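Local coordinates for putative Lipoprotein (Shewanella oneidensis, PDB 3U24), which is of unknown function but binds zinc and calcium ions and belongs to a family placed in the same clan as a group of metallopeptidases, at residues Lys280-Leu285 with Met461-Tyr466; Lys288-Pro293 with Arg303-Lys308. All coordinates share one frame; numbering follows the deposited sequence.

Contact 1 (Lys280-Leu285 with Met461-Tyr466); sequences KITDKL and MWLMYY
Ile-281 carries most of this contact, setting its CD1 against Trp-462, Tyr-466 and the backbone N of Leu-463, and its CG2 against Leu-463 CB. CG2, anti to its own backbone N, rests on that CB at 4.1 Å, and the two side chains lie side by side, pointing opposite ways. The longer branch runs out extended (chi2 168°), which brings the CD1 methyl to the CB of Trp-462 at 3.9 Å. The same methyl lies 3.9 Å from Tyr-466 CE2, meeting the phenol at its edge, near the ring plane. A beta-branched residue suits this place because its two branches let it touch Leu-463 with CG2 and Trp-462 and Tyr-466, one turn apart, with CD1. The Trp-462 side chain packs on Leu-450 of helix 435-451, and across this contact it is CB that touches. This is the packing of two long helices, 260-289 and 459-485, in the largely helical DUF885 fold; the short segments run roughly antiparallel, crossing at 144°, with a closest axis approach of 10.2 Å. Next along, Thr-282 has its hydroxyl by the isobutyl end of Leu-463: OG1 is 3.9 Å from CD1, and the other methyl is only slightly farther away. A threonine can be buried among hydrocarbon here because OG1 is hydrogen-bonded to the carbonyl oxygen of Met-278, one turn back in its own helix. Leu-463 has CG anti to its backbone N (chi1 179°), and its two methyls beyond CG lie by OG1. One turn after Ile-281, Leu-285 adds a looser touch, its CD1 lying 4.5 Å from Leu-463 CD2.

Contact 2 (Lys288-Pro293 with Arg303-Lys308); sequences KYFTTP and RQLIDK
The carbonyl oxygen of Gln-304 is approached by two groups: the backbone N of Lys-308 donates a helical hydrogen bond to it at 3.1 Å, and the tip of Phe-290, atom CZ, comes within 3.7 Å, with the oxygen at the ring edge, near its plane. An aromatic C-H edge, slightly positive, suits a carbonyl oxygen. The setting is a helix-loop-helix connection, in which the last residues of helix 260-289 and the loop after it fold back on helix 298-309. Phe-290 brings the CE1-CZ end of its ring to that helix; CE1 sits 4.0 Å from Leu-305 CA, and CZ is as close to Lys-308 CB. Its ring also stacks with that of Trp-286, one turn earlier.

Leu-305 is the buried residue of the contact. CG is anti to the backbone N (chi1 -179°); beyond it, CD1 meets both rings, at 3.9 Å from Tyr-289 CD2 and 4.2 Å from Phe-290 CE1, the tyrosine being crossed at a slant. Tyrosine fits a place that is half covered, for its ring carbons pack on leucine while its hydroxyl hydrogen-bonds to Glu-460. The same carboxylate oxygen, OE2, forms a salt bridge with Lys-288, whose CG lies over one face of the Tyr-289 ring, nearer its edge than its centre. At the exposed margin Lys-308 adds hydrocarbon, its chain lying beside Phe-290 and pointing the opposite way. A bend at chi2 (61°) turns CD aside, and farther along the chain the CE methylene rests 3.8 Å from the carbonyl oxygen of Tyr-289.

Overall arrangement
Both contacts use the C-terminal part of helix 260-289, and their centres lie 11 Å apart. Contact 1 is the buried one: it joins this helix to 459-485, distant in sequence, through aliphatic branches and a ring edge. Contact 2 lies at the surface and joins the helix end and the following loop to 298-309, close by in sequence, using aromatic rings, a lysine chain and backbone carbonyls, as befits a partly exposed place. Leu-305 links the two, since its CD2 packs 3.6 Å from Leu-463 CD2 and also touches Thr-282 and Leu-285. Three helices thus meet around Leu-305 and Leu-463.

Contact 1 (Lys280-Leu285 with Met461-Tyr466)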
loop_
_atom_site.group_PDB
_atom_site.type_symbol
_atom_site.label_atom_id
_atom_site.label_comp_id
_atom_site.label_asym_id
_atom_site.label_seq_id
_atom_site.Cartn_x
_atom_site.Cartn_y
_atom_site.Cartn_z
ATOM N N LYS A 280 1.950 24.017 -22.396
ATOM C CA LYS A 280 1.970 23.959 -23.863
ATOM C C LYS A 280 0.714 23.351 -24.413
ATOM O O LYS A 280 0.165 23.864 -25.359
ATOM C CB LYS A 280 3.146 23.136 -24.371
ATOM C CG LYS A 280 4.486 23.849 -24.230
ATOM C CD LYS A 280 5.667 22.933 -24.583
ATOM C CE LYS A 280 6.998 23.533 -24.102
ATOM N NZ LYS A 280 7.830 22.534 -23.350
ATOM N N ILE A 281 0.243 22.254 -23.824
ATOM C CA ILE A 281 -0.951 21.636 -24.346
ATOM C C ILE A 281 -2.117 22.584 -24.169
ATOM O O ILE A 281 -2.981 22.700 -25.067
ATOM C CB ILE A 281 -1.259 20.268 -23.720
ATOM C CG1 ILE A 281 -0.116 19.294 -24.037
ATOM C CG2 ILE A 281 -2.573 19.716 -24.262
ATOM C CD1 ILE A 281 -0.141 17.993 -23.254
ATOM N N THR A 282 -2.136 23.277 -23.036
ATOM C CA THR A 282 -3.268 24.093 -22.688
ATOM C C THR A 282 -3.357 25.244 -23.678
ATOM O O THR A 282 -4.430 25.503 -24.181
ATOM C CB THR A 282 -3.194 24.515 -21.211
ATOM O OG1 THR A 282 -3.350 23.332 -20.416
ATOM C CG2 THR A 282 -4.278 25.521 -20.821
ATOM N N ASP A 283 -2.216 25.870 -24.000
ATOM C CA ASP A 283 -2.134 26.895 -25.048
ATOM C C ASP A 283 -2.755 26.426 -26.378
ATOM O O ASP A 283 -3.497 27.159 -26.979
ATOM C CB ASP A 283 -0.665 27.365 -25.301
ATOM C CG ASP A 283 -0.045 28.179 -24.110
ATOM O OD1 ASP A 283 -0.789 28.634 -23.200
ATOM O OD2 ASP A 283 1.210 28.359 -24.087
ATOM N N LYS A 284 -2.450 25.206 -26.821
ATOM C CA LYS A 284 -2.938 24.685 -28.100
ATOM C C LYS A 284 -4.434 24.349 -28.038
ATOM O O LYS A 284 -5.178 24.603 -28.982
ATOM C CB LYS A 284 -2.133 23.458 -28.535
ATOM N N LEU A 285 -4.899 23.823 -26.915
ATOM C CA LEU A 285 -6.292 23.382 -26.826
ATOM C C LEU A 285 -7.270 24.480 -26.431
ATOM O O LEU A 285 -8.458 24.362 -26.703
ATOM C CB LEU A 285 -6.410 22.250 -25.818
ATOM C CG LEU A 285 -5.958 20.862 -26.269
ATOM C CD1 LEU A 285 -6.013 19.918 -25.068
ATOM C CD2 LEU A 285 -6.835 20.376 -27.414
HETATM N N MSE A 461 -5.648 13.588 -23.861
HETATM C CA MSE A 461 -5.222 12.397 -23.151
HETATM C C MSE A 461 -3.921 12.714 -22.432
HETATM O O MSE A 461 -3.801 12.459 -21.246
HETATM C CB MSE A 461 -5.032 11.229 -24.133
HETATM C CG MSE A 461 -4.337 9.984 -23.538
HETATM SE SE MSE A 461 -5.440 9.179 -22.140
HETATM C CE MSE A 461 -6.419 8.062 -23.390
ATOM N N TRP A 462 -2.963 13.294 -23.130
ATOM C CA TRP A 462 -1.699 13.665 -22.475
ATOM C C TRP A 462 -1.877 14.637 -21.332
ATOM O O TRP A 462 -1.255 14.488 -20.272
ATOM C CB TRP A 462 -0.673 14.163 -23.485
ATOM C CG TRP A 462 -0.030 12.981 -24.172
ATOM C CD1 TRP A 462 -0.594 12.142 -25.128
ATOM C CD2 TRP A 462 1.291 12.429 -23.927
ATOM N NE1 TRP A 462 0.262 11.151 -25.472
ATOM C CE2 TRP A 462 1.414 11.268 -24.790
ATOM C CE3 TRP A 462 2.347 12.770 -23.107
ATOM C CZ2 TRP A 462 2.562 10.501 -24.824
ATOM C CZ3 TRP A 462 3.500 11.986 -23.134
ATOM C CH2 TRP A 462 3.606 10.881 -23.974
ATOM N N LEU A 463 -2.747 15.616 -21.508
ATOM C CA LEU A 463 -2.969 16.603 -20.472
ATOM C C LEU A 463 -3.491 15.930 -19.203
ATOM O O LEU A 463 -3.017 16.237 -18.102
ATOM C CB LEU A 463 -3.945 17.675 -20.964
ATOM C CG LEU A 463 -4.327 18.797 -20.005
ATOM C CD1 LEU A 463 -3.082 19.544 -19.554
ATOM C CD2 LEU A 463 -5.347 19.726 -20.664
HETATM N N MSE A 464 -4.459 15.020 -19.376
HETATM C CA MSE A 464 -5.078 14.326 -18.283
HETATM C C MSE A 464 -4.099 13.364 -17.625
HETATM O O MSE A 464 -4.050 13.291 -16.407
HETATM C CB MSE A 464 -6.339 13.575 -18.727
HETATM C CG MSE A 464 -7.524 14.453 -19.110
HETATM SE SE MSE A 464 -8.150 15.732 -17.676
HETATM C CE MSE A 464 -7.994 14.654 -16.149
ATOM N N TYR A 465 -3.318 12.649 -18.425
ATOM C CA TYR A 465 -2.231 11.838 -17.898
ATOM C C TYR A 465 -1.272 12.657 -17.020
ATOM O O TYR A 465 -0.868 12.229 -15.933
ATOM C CB TYR A 465 -1.413 11.164 -19.014
ATOM C CG TYR A 465 -0.078 10.675 -18.487
ATOM C CD1 TYR A 465 -0.012 9.579 -17.632
ATOM C CD2 TYR A 465 1.075 11.336 -18.761
ATOM C CE1 TYR A 465 1.196 9.120 -17.130
ATOM C CE2 TYR A 465 2.278 10.926 -18.238
ATOM C CZ TYR A 465 2.341 9.802 -17.423
ATOM O OH TYR A 465 3.538 9.380 -16.885
ATOM N N TYR A 466 -0.878 13.821 -17.502
ATOM C CA TYR A 466 0.016 14.646 -16.731
ATOM C C TYR A 466 -0.563 15.056 -15.366
ATOM O O TYR A 466 0.179 15.064 -14.374
ATOM C CB TYR A 466 0.431 15.862 -17.518
ATOM C CG TYR A 466 1.450 15.606 -18.614
ATOM C CD1 TYR A 466 2.579 14.854 -18.381
ATOM C CD2 TYR A 466 1.307 16.204 -19.871
ATOM C CE1 TYR A 466 3.543 14.680 -19.365
ATOM C CE2 TYR A 466 2.226 15.995 -20.878
ATOM C CZ TYR A 466 3.357 15.258 -20.612
ATOM O OH TYR A 466 4.278 15.063 -21.597
#

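Contact 2 (Lys288-Pro293 with Arg303-Lys308)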
loop_
_atom_site.group_PDB
_atom_site.type_symbol
_atom_site.label_atom_id
_atom_site.label_comp_id
_atom_site.label_asym_id
_atom_site.label_seq_id
_atom_site.Cartn_x
_atom_site.Cartn_y
_atom_site.Cartn_z
ATOM N N LYS A 288 -10.118 25.667 -28.560
ATOM C CA LYS A 288 -10.993 24.591 -28.977
ATOM C C LYS A 288 -12.151 24.396 -27.983
ATOM O O LYS A 288 -13.207 23.929 -28.375
ATOM C CB LYS A 288 -10.180 23.309 -29.217
ATOM C CG LYS A 288 -10.999 22.046 -29.454
ATOM C CD LYS A 288 -10.089 20.834 -29.662
ATOM C CE LYS A 288 -10.866 19.557 -29.960
ATOM N NZ LYS A 288 -9.945 18.405 -30.161
ATOM N N TYR A 289 -11.986 24.809 -26.727
ATOM C CA TYR A 289 -13.001 24.597 -25.696
ATOM C C TYR A 289 -13.576 25.852 -25.031
ATOM O O TYR A 289 -14.537 25.759 -24.263
ATOM C CB TYR A 289 -12.390 23.722 -24.601
ATOM C CG TYR A 289 -12.114 22.320 -25.077
ATOM C CD1 TYR A 289 -13.157 21.393 -25.188
ATOM C CD2 TYR A 289 -10.842 21.930 -25.458
ATOM C CE1 TYR A 289 -12.929 20.107 -25.629
ATOM C CE2 TYR A 289 -10.598 20.639 -25.905
ATOM C CZ TYR A 289 -11.643 19.735 -25.992
ATOM O OH TYR A 289 -11.428 18.462 -26.451
ATOM N N PHE A 290 -12.979 27.011 -25.286
ATOM C CA PHE A 290 -13.392 28.265 -24.643
ATOM C C PHE A 290 -13.477 29.396 -25.664
ATOM O O PHE A 290 -12.674 29.447 -26.597
ATOM C CB PHE A 290 -12.359 28.669 -23.607
ATOM C CG PHE A 290 -12.397 27.864 -22.353
ATOM C CD1 PHE A 290 -11.706 26.663 -22.262
ATOM C CD2 PHE A 290 -13.070 28.340 -21.231
ATOM C CE1 PHE A 290 -11.722 25.928 -21.099
ATOM C CE2 PHE A 290 -13.075 27.611 -20.046
ATOM C CZ PHE A 290 -12.400 26.395 -19.991
ATOM N N THR A 291 -14.415 30.321 -25.479
ATOM C CA THR A 291 -14.369 31.592 -26.246
ATOM C C THR A 291 -13.883 32.775 -25.378
ATOM O O THR A 291 -13.310 33.740 -25.883
ATOM C CB THR A 291 -15.715 31.904 -26.937
ATOM O OG1 THR A 291 -16.799 31.433 -26.121
ATOM C CG2 THR A 291 -15.771 31.216 -28.329
ATOM N N THR A 292 -14.082 32.659 -24.067
ATOM C CA THR A 292 -13.548 33.595 -23.080
ATOM C C THR A 292 -12.013 33.674 -23.185
ATOM O O THR A 292 -11.381 32.756 -23.706
ATOM C CB THR A 292 -14.015 33.181 -21.644
ATOM O OG1 THR A 292 -14.487 34.337 -20.943
ATOM C CG2 THR A 292 -12.917 32.454 -20.812
ATOM N N PRO A 293 -11.404 34.777 -22.710
ATOM C CA PRO A 293 -9.925 34.874 -22.780
ATOM C C PRO A 293 -9.182 33.866 -21.896
ATOM O O PRO A 293 -9.711 33.447 -20.871
ATOM C CB PRO A 293 -9.633 36.307 -22.300
ATOM C CG PRO A 293 -10.864 36.731 -21.548
ATOM C CD PRO A 293 -12.021 36.012 -22.183
ATOM N N ARG A 303 -5.903 24.575 -14.876
ATOM C CA ARG A 303 -6.962 24.139 -13.958
ATOM C C ARG A 303 -8.348 24.279 -14.593
ATOM O O ARG A 303 -9.191 23.407 -14.438
ATOM C CB ARG A 303 -6.878 24.914 -12.620
ATOM C CG ARG A 303 -7.953 24.572 -11.570
ATOM C CD ARG A 303 -7.907 23.077 -11.169
ATOM N NE ARG A 303 -8.935 22.674 -10.183
ATOM C CZ ARG A 303 -8.766 22.549 -8.855
ATOM N NH1 ARG A 303 -7.594 22.790 -8.256
ATOM N NH2 ARG A 303 -9.803 22.169 -8.107
ATOM N N GLN A 304 -8.551 25.329 -15.372
ATOM C CA GLN A 304 -9.850 25.565 -15.965
ATOM C C GLN A 304 -10.110 24.650 -17.142
ATOM O O GLN A 304 -11.216 24.138 -17.301
ATOM C CB GLN A 304 -10.031 27.061 -16.341
ATOM C CG GLN A 304 -10.350 27.930 -15.119
ATOM C CD GLN A 304 -10.404 29.432 -15.406
ATOM O OE1 GLN A 304 -10.413 29.870 -16.563
ATOM N NE2 GLN A 304 -10.436 30.233 -14.337
ATOM N N LEU A 305 -9.104 24.461 -17.985
ATOM C CA LEU A 305 -9.226 23.508 -19.076
ATOM C C LEU A 305 -9.459 22.130 -18.504
ATOM O O LEU A 305 -10.337 21.434 -18.925
ATOM C CB LEU A 305 -7.975 23.507 -19.965
ATOM C CG LEU A 305 -7.952 22.557 -21.176
ATOM C CD1 LEU A 305 -9.210 22.702 -22.030
ATOM C CD2 LEU A 305 -6.710 22.815 -21.995
ATOM N N ILE A 306 -8.715 21.741 -17.498
ATOM C CA ILE A 306 -8.915 20.401 -16.924
ATOM C C ILE A 306 -10.332 20.257 -16.385
ATOM O O ILE A 306 -10.983 19.241 -16.629
ATOM C CB ILE A 306 -7.881 20.100 -15.809
ATOM C CG1 ILE A 306 -6.498 19.825 -16.437
ATOM C CG2 ILE A 306 -8.291 18.893 -14.925
ATOM C CD1 ILE A 306 -5.396 19.671 -15.395
ATOM N N ASP A 307 -10.831 21.270 -15.664
ATOM C CA ASP A 307 -12.201 21.178 -15.073
ATOM C C ASP A 307 -13.278 20.987 -16.156
ATOM O O ASP A 307 -14.254 20.267 -15.967
ATOM C CB ASP A 307 -12.558 22.417 -14.216
ATOM C CG ASP A 307 -11.804 22.471 -12.864
ATOM O OD1 ASP A 307 -11.289 21.395 -12.393
ATOM O OD2 ASP A 307 -11.729 23.618 -12.303
ATOM N N LYS A 308 -13.062 21.643 -17.279
ATOM C CA LYS A 308 -13.936 21.544 -18.426
ATOM C C LYS A 308 -13.876 20.177 -19.128
ATOM O O LYS A 308 -14.911 19.607 -19.495
ATOM C CB LYS A 308 -13.536 22.630 -19.429
ATOM C CG LYS A 308 -14.256 22.606 -20.785
ATOM C CD LYS A 308 -15.760 22.784 -20.707
ATOM C CE LYS A 308 -16.299 23.217 -22.071
ATOM N NZ LYS A 308 -17.751 22.962 -22.201
#